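Local coordinates for protein putative oxidoreductase (Bacteroides fragilis NCTC 9343, PDB 3FHL) that probably acts as a nucleotide-dependent oxidoreductase of the Gfo/Idh/MocA family, pairing an NAD-binding Rossmann domain with a C-terminal alpha/beta domain, at residues Ile66-Val71 with Asn91-Lys96; Tyr122-Trp127 with Gly180-Asp185; Val147-Thr152 with Phe244-Thr249. All blocks are in the same frame, centred on the assembly; numbering follows the deposited sequence.

Contact 1 of 3, residues Ile66-Val71 with Asn91-Lys96; sequences IDLIVV and NVVVEK
Asp67 and Asn91 open the pairing of two parallel strands, 68-71 and 91-95, whose axes diverge by only 13°. The backbone bonds weave between them: Asn91 N gives to Asp67 O, Ile69 N to Asn91 O, Val93 N to Ile69 O, Val71 N to Val93 O, and Glu95 N to Val71 O at 2.9 Å. A side chain joins in at the start. A chi1 of -64° sets Asn91 CG beside its own backbone N; from there ND2 gives a second bond to Asp67 O at 3.2 Å, bent to 145°. The two Asn91 nitrogens reach that oxygen from opposite faces of its carbonyl plane, while Asn91 OD1 accepts from Met118 N. Apolar contacts cover both faces. On one, Val70 CG1 lies beside Val93 CG1 at 4.1 Å, the two side chains pointing the same way, and Leu68 CD1 leans over the neighbouring strand to within 4.2 Å of Val93 CG2; helix 309-320 packs on this side. On the other, Val71 uses both methyls, CG2 meeting Val92 CG1 at 4.0 Å and CG1 meeting Val94 CG1 at 4.1 Å, with helix 78-87 against Val92 and Val94. Strand 68-71, helix 78-87 and strand 91-95 thus form a beta-alpha-beta unit of the parallel sheet that characterises the NAD-binding Rossmann fold.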
# COMPACT_ATOMS: atom_id res chain seq x y z
N ILE C 66 -15.89 -10.63 44.61
CA ILE C 66 -15.45 -10.13 43.29
C ILE C 66 -16.14 -10.89 42.15
O ILE C 66 -16.17 -12.11 42.14
CB ILE C 66 -13.90 -10.08 43.15
CG1 ILE C 66 -13.35 -8.89 43.95
CG2 ILE C 66 -13.47 -9.94 41.67
CD1 ILE C 66 -11.81 -8.84 44.09
N ASP C 67 -16.73 -10.14 41.22
CA ASP C 67 -17.40 -10.71 40.04
C ASP C 67 -16.44 -10.83 38.87
O ASP C 67 -16.55 -11.76 38.07
CB ASP C 67 -18.57 -9.80 39.62
CG ASP C 67 -19.63 -9.64 40.71
OD1 ASP C 67 -20.15 -10.67 41.18
OD2 ASP C 67 -19.94 -8.48 41.08
N LEU C 68 -15.53 -9.87 38.76
CA LEU C 68 -14.67 -9.72 37.58
C LEU C 68 -13.24 -9.38 37.94
O LEU C 68 -12.98 -8.49 38.76
CB LEU C 68 -15.25 -8.64 36.63
CG LEU C 68 -14.47 -8.25 35.35
CD1 LEU C 68 -14.49 -9.37 34.34
CD2 LEU C 68 -15.05 -6.98 34.73
N ILE C 69 -12.30 -10.09 37.31
CA ILE C 69 -10.88 -9.80 37.45
C ILE C 69 -10.29 -9.40 36.09
O ILE C 69 -10.49 -10.09 35.09
CB ILE C 69 -10.10 -10.99 38.08
CG1 ILE C 69 -10.52 -11.18 39.55
CG2 ILE C 69 -8.58 -10.77 38.01
CD1 ILE C 69 -9.88 -12.39 40.22
N VAL C 70 -9.59 -8.28 36.08
CA VAL C 70 -8.87 -7.81 34.90
C VAL C 70 -7.40 -8.19 35.04
O VAL C 70 -6.67 -7.64 35.89
CB VAL C 70 -9.03 -6.28 34.71
CG1 VAL C 70 -8.24 -5.79 33.48
CG2 VAL C 70 -10.51 -5.91 34.57
N VAL C 71 -6.97 -9.14 34.21
CA VAL C 71 -5.59 -9.66 34.23
C VAL C 71 -4.70 -8.79 33.31
O VAL C 71 -4.71 -8.94 32.08
CB VAL C 71 -5.56 -11.18 33.87
CG1 VAL C 71 -4.12 -11.75 33.80
CG2 VAL C 71 -6.37 -11.98 34.89
N ASN C 91 -15.36 -14.07 36.58
CA ASN C 91 -15.34 -13.68 35.17
C ASN C 91 -14.00 -12.98 34.92
O ASN C 91 -13.45 -12.37 35.85
CB ASN C 91 -16.51 -12.75 34.82
CG ASN C 91 -17.85 -13.43 34.98
OD1 ASN C 91 -18.24 -14.29 34.18
ND2 ASN C 91 -18.58 -13.03 36.01
N VAL C 92 -13.45 -13.08 33.71
CA VAL C 92 -12.05 -12.66 33.47
C VAL C 92 -11.84 -11.83 32.21
O VAL C 92 -12.32 -12.17 31.12
CB VAL C 92 -11.07 -13.90 33.46
CG1 VAL C 92 -9.63 -13.47 33.16
CG2 VAL C 92 -11.09 -14.63 34.77
N VAL C 93 -11.11 -10.73 32.36
CA VAL C 93 -10.51 -10.02 31.22
C VAL C 93 -9.00 -10.26 31.22
O VAL C 93 -8.33 -10.08 32.24
CB VAL C 93 -10.82 -8.50 31.27
CG1 VAL C 93 -9.92 -7.69 30.30
CG2 VAL C 93 -12.26 -8.28 30.93
N VAL C 94 -8.46 -10.68 30.07
CA VAL C 94 -7.00 -10.78 29.92
C VAL C 94 -6.50 -9.77 28.88
O VAL C 94 -7.08 -9.61 27.81
CB VAL C 94 -6.51 -12.18 29.49
CG1 VAL C 94 -5.02 -12.37 29.86
CG2 VAL C 94 -7.34 -13.28 30.13
N GLU C 95 -5.43 -9.09 29.23
CA GLU C 95 -4.70 -8.28 28.28
C GLU C 95 -3.84 -9.14 27.38
O GLU C 95 -3.40 -10.22 27.78
CB GLU C 95 -3.81 -7.29 29.01
CG GLU C 95 -4.53 -6.02 29.33
CD GLU C 95 -3.60 -4.86 29.50
OE1 GLU C 95 -2.47 -5.06 30.01
OE2 GLU C 95 -4.00 -3.73 29.14
N LYS C 96 -3.60 -8.64 26.17
CA LYS C 96 -2.59 -9.21 25.28
C LYS C 96 -1.20 -9.04 25.90
O LYS C 96 -0.90 -7.97 26.43
CB LYS C 96 -2.63 -8.52 23.91
CG LYS C 96 -3.86 -8.87 23.08
CD LYS C 96 -4.18 -7.74 22.11
CE LYS C 96 -3.02 -7.48 21.15
NZ LYS C 96 -3.31 -6.31 20.26

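Contact 2 of 3, residues Tyr122-Trp127 with Gly180-Asp185; sequences YQNRRW and GSHLID
Asp185 turns CG anti to its backbone N (chi1 179°), and Arg126 runs extended from CG to NE, which brings NE to the carboxylate of helix 180-191. The two side chains cross at about a right angle, yet their flat ends are nearly coplanar, 24° apart. Arg126 grips side-on: NE gives to Asp185 OD2 at 2.8 Å, almost in the guanidinium plane, and NH1 gives to Asp185 OD1 at 2.8 Å, somewhat out of it. Both oxygens use their syn lone pairs. Gln123 meets the same carboxylate tip to tip, its OE1 3.1 Å from Asp185 CG, but OE1 and the carboxylate oxygens, all acceptors, are not hydrogen-bonded. Arg125 lays its aliphatic chain across His182, one helical turn before Asp185: CD sits over one ring face, 3.9 Å from the centroid, in a CH-pi contact, and Ser181 OG lies over the opposite face toward the rim. The guanidinium stands nearly perpendicular to the ring and pairs with Asp128. A water in the imidazole plane joins Arg125 N to His182 ND1. His182, with Lys96 packed against it, probably lies at the active site, as in relatives. Arg126 NH1 also salt-bridges Asp330, and NH2 bonds to Glu325 O. One buried guanidinium thus serves two carboxylates and a carbonyl, its two-nitrogen grip fixing how the Asp185 carboxylate is turned and tying the loop to helix 180-191.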
# COMPACT_ATOMS: atom_id res chain seq x y z
N TYR C 122 -8.80 -8.16 25.98
CA TYR C 122 -8.86 -6.71 25.76
C TYR C 122 -8.28 -6.31 24.40
O TYR C 122 -7.07 -6.37 24.19
CB TYR C 122 -8.10 -5.98 26.87
CG TYR C 122 -8.29 -4.48 26.86
CD1 TYR C 122 -9.55 -3.91 27.05
CD2 TYR C 122 -7.20 -3.63 26.70
CE1 TYR C 122 -9.72 -2.53 27.06
CE2 TYR C 122 -7.36 -2.26 26.71
CZ TYR C 122 -8.62 -1.72 26.90
OH TYR C 122 -8.78 -0.36 26.89
N GLN C 123 -9.16 -5.91 23.49
CA GLN C 123 -8.75 -5.39 22.18
C GLN C 123 -9.45 -4.05 21.97
O GLN C 123 -10.53 -3.99 21.38
CB GLN C 123 -9.08 -6.39 21.06
CG GLN C 123 -8.48 -7.79 21.28
CD GLN C 123 -8.36 -8.60 20.01
OE1 GLN C 123 -7.55 -8.28 19.14
NE2 GLN C 123 -9.15 -9.67 19.90
N ASN C 124 -8.83 -2.98 22.45
CA ASN C 124 -9.50 -1.69 22.53
C ASN C 124 -9.63 -0.88 21.25
O ASN C 124 -10.44 0.05 21.18
CB ASN C 124 -8.86 -0.81 23.60
CG ASN C 124 -7.39 -0.55 23.37
OD1 ASN C 124 -6.75 -1.11 22.49
ND2 ASN C 124 -6.83 0.30 24.19
N ARG C 125 -8.84 -1.22 20.23
CA ARG C 125 -8.85 -0.44 19.00
C ARG C 125 -10.08 -0.67 18.14
O ARG C 125 -10.29 0.01 17.13
CB ARG C 125 -7.54 -0.57 18.22
CG ARG C 125 -6.37 0.14 18.94
CD ARG C 125 -5.20 0.38 18.02
NE ARG C 125 -4.06 0.99 18.71
CZ ARG C 125 -3.89 2.30 18.89
NH1 ARG C 125 -4.80 3.17 18.45
NH2 ARG C 125 -2.81 2.73 19.52
N ARG C 126 -10.94 -1.59 18.59
CA ARG C 126 -12.29 -1.69 18.06
C ARG C 126 -13.12 -0.45 18.42
O ARG C 126 -14.14 -0.18 17.79
CB ARG C 126 -12.98 -2.94 18.61
CG ARG C 126 -12.28 -4.22 18.23
CD ARG C 126 -13.19 -5.39 18.46
NE ARG C 126 -12.51 -6.68 18.41
CZ ARG C 126 -13.12 -7.83 18.67
NH1 ARG C 126 -12.46 -8.98 18.60
NH2 ARG C 126 -14.40 -7.83 18.99
N TRP C 127 -12.66 0.30 19.41
CA TRP C 127 -13.35 1.54 19.80
C TRP C 127 -12.51 2.79 19.53
O TRP C 127 -12.75 3.84 20.12
CB TRP C 127 -13.77 1.47 21.28
CG TRP C 127 -14.85 0.44 21.54
CD1 TRP C 127 -16.21 0.61 21.42
CD2 TRP C 127 -14.65 -0.91 21.95
NE1 TRP C 127 -16.86 -0.56 21.73
CE2 TRP C 127 -15.93 -1.51 22.06
CE3 TRP C 127 -13.52 -1.69 22.22
CZ2 TRP C 127 -16.10 -2.84 22.44
CZ3 TRP C 127 -13.69 -3.01 22.61
CH2 TRP C 127 -14.98 -3.57 22.71
N GLY C 180 0.17 -5.15 14.01
CA GLY C 180 -0.59 -6.01 13.12
C GLY C 180 -1.76 -6.70 13.80
O GLY C 180 -2.81 -6.85 13.18
N SER C 181 -1.57 -7.11 15.05
CA SER C 181 -2.67 -7.69 15.84
C SER C 181 -3.90 -6.79 15.82
O SER C 181 -4.99 -7.26 15.52
CB SER C 181 -2.25 -8.00 17.29
OG SER C 181 -1.77 -6.82 17.93
N HIS C 182 -3.72 -5.50 16.08
CA HIS C 182 -4.85 -4.55 16.06
C HIS C 182 -5.54 -4.46 14.70
O HIS C 182 -6.77 -4.42 14.63
CB HIS C 182 -4.41 -3.14 16.49
CG HIS C 182 -3.84 -3.07 17.87
ND1 HIS C 182 -4.61 -3.18 19.00
CD2 HIS C 182 -2.58 -2.84 18.30
CE1 HIS C 182 -3.85 -3.05 20.07
NE2 HIS C 182 -2.61 -2.84 19.67
N LEU C 183 -4.76 -4.43 13.63
CA LEU C 183 -5.31 -4.24 12.28
C LEU C 183 -6.01 -5.48 11.78
O LEU C 183 -7.04 -5.38 11.12
CB LEU C 183 -4.20 -3.86 11.28
CG LEU C 183 -3.38 -2.59 11.60
CD1 LEU C 183 -2.50 -2.21 10.45
CD2 LEU C 183 -4.30 -1.40 11.96
N ILE C 184 -5.41 -6.64 12.05
CA ILE C 184 -6.00 -7.92 11.69
C ILE C 184 -7.31 -8.14 12.46
O ILE C 184 -8.31 -8.53 11.85
CB ILE C 184 -5.02 -9.09 11.97
CG1 ILE C 184 -3.82 -9.04 11.01
CG2 ILE C 184 -5.75 -10.41 11.76
CD1 ILE C 184 -2.58 -9.76 11.50
N ASP C 185 -7.30 -7.89 13.77
CA ASP C 185 -8.54 -7.98 14.56
C ASP C 185 -9.70 -7.19 13.96
O ASP C 185 -10.79 -7.73 13.75
CB ASP C 185 -8.29 -7.54 16.00
CG ASP C 185 -9.56 -7.60 16.85
OD1 ASP C 185 -10.13 -8.71 17.02
OD2 ASP C 185 -9.97 -6.52 17.34
O HOH W 1 -7.46 -3.74 19.44

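Contact 3 of 3, residues Val147-Thr152 with Phe244-Thr249; sequences VEYEST and FALHGT
Tyr149 and Phe244 lie side by side on one face of an antiparallel strand pair, Tyr149 OH meeting the edge of the Phe244 ring at CE2, 3.3 Å away. Their planes are 51° apart. Leu246 CG packs beside Tyr149 CD1 at 3.9 Å, and Ser151 CB approaches Phe244 CE2 at 3.6 Å. On the other face both carboxylates approach His247 CD2 from one side, Glu148 OE1 at 3.6 Å and Glu150 OE2 at 3.7 Å, the latter in the ring plane. Between the two faces, Glu150 and Ala245 exchange backbone bonds in both directions, and His247 N gives to Glu148 O. His247 O takes two donors, Val147 N at 2.9 Å and Glu148 N at 3.1 Å, because both residues face His247. Further out, helices 180-191 and 129-139 cover the Tyr149 and Phe244 face. The Glu148 face meets the second subunit, where Lys232 forms salt bridges with both Glu148 OE2 and Glu150 OE2 and Glu241 is hydrogen-bonded to His247 NE2; Ser252 of the same chain holds His247 ND1. Two residues opposite one make a classic beta bulge, set in a mixed sheet of the C-terminal alpha/beta domain with helices on one face and a dimer partner on the other.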
# COMPACT_ATOMS: atom_id res chain seq x y z
N VAL C 147 -15.44 -2.25 -2.29
CA VAL C 147 -14.56 -3.11 -3.08
C VAL C 147 -13.14 -3.23 -2.53
O VAL C 147 -12.44 -4.20 -2.81
CB VAL C 147 -14.54 -2.73 -4.59
CG1 VAL C 147 -15.94 -2.70 -5.17
CG2 VAL C 147 -13.84 -1.37 -4.82
N GLU C 148 -12.71 -2.25 -1.73
CA GLU C 148 -11.35 -2.25 -1.22
C GLU C 148 -11.23 -1.61 0.15
O GLU C 148 -11.87 -0.60 0.41
CB GLU C 148 -10.39 -1.55 -2.21
CG GLU C 148 -8.93 -1.53 -1.73
CD GLU C 148 -7.92 -1.19 -2.82
OE1 GLU C 148 -8.24 -0.38 -3.72
OE2 GLU C 148 -6.79 -1.74 -2.75
N TYR C 149 -10.41 -2.22 1.01
CA TYR C 149 -10.21 -1.78 2.38
C TYR C 149 -8.72 -1.79 2.63
O TYR C 149 -8.07 -2.85 2.54
CB TYR C 149 -10.90 -2.78 3.32
CG TYR C 149 -10.68 -2.61 4.81
CD1 TYR C 149 -11.50 -1.76 5.56
CD2 TYR C 149 -9.68 -3.34 5.47
CE1 TYR C 149 -11.33 -1.64 6.92
CE2 TYR C 149 -9.50 -3.22 6.84
CZ TYR C 149 -10.33 -2.37 7.56
OH TYR C 149 -10.15 -2.24 8.91
N GLU C 150 -8.18 -0.62 2.95
CA GLU C 150 -6.77 -0.48 3.30
C GLU C 150 -6.66 0.11 4.67
O GLU C 150 -7.31 1.12 4.98
CB GLU C 150 -6.07 0.45 2.31
CG GLU C 150 -6.06 -0.10 0.88
CD GLU C 150 -5.80 0.97 -0.16
OE1 GLU C 150 -4.83 1.74 -0.02
OE2 GLU C 150 -6.57 1.03 -1.12
N SER C 151 -5.83 -0.50 5.50
CA SER C 151 -5.69 -0.04 6.87
C SER C 151 -4.19 -0.05 7.20
O SER C 151 -3.53 -1.08 7.08
CB SER C 151 -6.51 -0.96 7.81
OG SER C 151 -6.19 -0.77 9.18
N THR C 152 -3.66 1.10 7.62
CA THR C 152 -2.23 1.26 7.80
C THR C 152 -1.88 2.04 9.05
O THR C 152 -2.50 3.07 9.31
CB THR C 152 -1.62 2.07 6.60
OG1 THR C 152 -1.93 1.41 5.37
CG2 THR C 152 -0.08 2.27 6.73
N PHE C 244 -6.88 4.87 7.07
CA PHE C 244 -7.83 4.08 6.31
C PHE C 244 -8.01 4.66 4.93
O PHE C 244 -8.07 5.88 4.75
CB PHE C 244 -9.21 4.03 6.99
CG PHE C 244 -9.27 3.12 8.20
CD1 PHE C 244 -9.34 3.67 9.48
CD2 PHE C 244 -9.27 1.73 8.06
CE1 PHE C 244 -9.40 2.82 10.62
CE2 PHE C 244 -9.32 0.90 9.18
CZ PHE C 244 -9.39 1.44 10.46
N ALA C 245 -8.11 3.78 3.94
CA ALA C 245 -8.60 4.18 2.63
C ALA C 245 -9.55 3.10 2.20
O ALA C 245 -9.15 1.95 2.07
CB ALA C 245 -7.45 4.33 1.62
N LEU C 246 -10.80 3.47 2.01
CA LEU C 246 -11.82 2.52 1.57
C LEU C 246 -12.36 3.00 0.25
O LEU C 246 -12.50 4.19 0.05
CB LEU C 246 -12.95 2.43 2.60
CG LEU C 246 -12.70 1.51 3.81
CD1 LEU C 246 -11.75 2.13 4.80
CD2 LEU C 246 -14.03 1.24 4.50
N HIS C 247 -12.66 2.06 -0.64
CA HIS C 247 -13.16 2.41 -1.96
C HIS C 247 -14.37 1.57 -2.24
O HIS C 247 -14.36 0.37 -1.98
CB HIS C 247 -12.07 2.17 -3.05
CG HIS C 247 -10.85 3.03 -2.89
ND1 HIS C 247 -10.90 4.40 -3.00
CD2 HIS C 247 -9.57 2.72 -2.59
CE1 HIS C 247 -9.70 4.91 -2.77
NE2 HIS C 247 -8.87 3.90 -2.53
N GLY C 248 -15.42 2.20 -2.76
CA GLY C 248 -16.60 1.47 -3.18
C GLY C 248 -17.04 1.90 -4.56
O GLY C 248 -16.38 2.74 -5.20
N THR C 249 -18.14 1.32 -5.03
CA THR C 249 -18.70 1.64 -6.35
C THR C 249 -19.10 3.11 -6.50
O THR C 249 -18.99 3.68 -7.58
CB THR C 249 -19.92 0.74 -6.71
OG1 THR C 249 -20.91 0.80 -5.66
CG2 THR C 249 -19.46 -0.71 -6.88

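Overall arrangement
All three contacts are largely buried. Contact 1 belongs to the parallel Rossmann sheet and contact 3 to the mixed C-terminal sheet; their centres are 35 Å apart, on opposite sides of the chain's centre. Contact 2, about 3 Å from that centre, touches both: Val94 O lies 2.9 Å from Tyr122 N, Lys96 NZ 2.8 Å from Ser181 OG, and Leu183 CD2 packs 3.4 Å from Ser151 OG. Contact 1 is mainly backbone bonds and aliphatic side chains. Contact 2 joins a loop to helix 180-191 by a salt bridge, a CH-pi contact and a water; the same helix covers the apolar face of contact 3. Contact 3 combines that face with a charged one at the subunit interface.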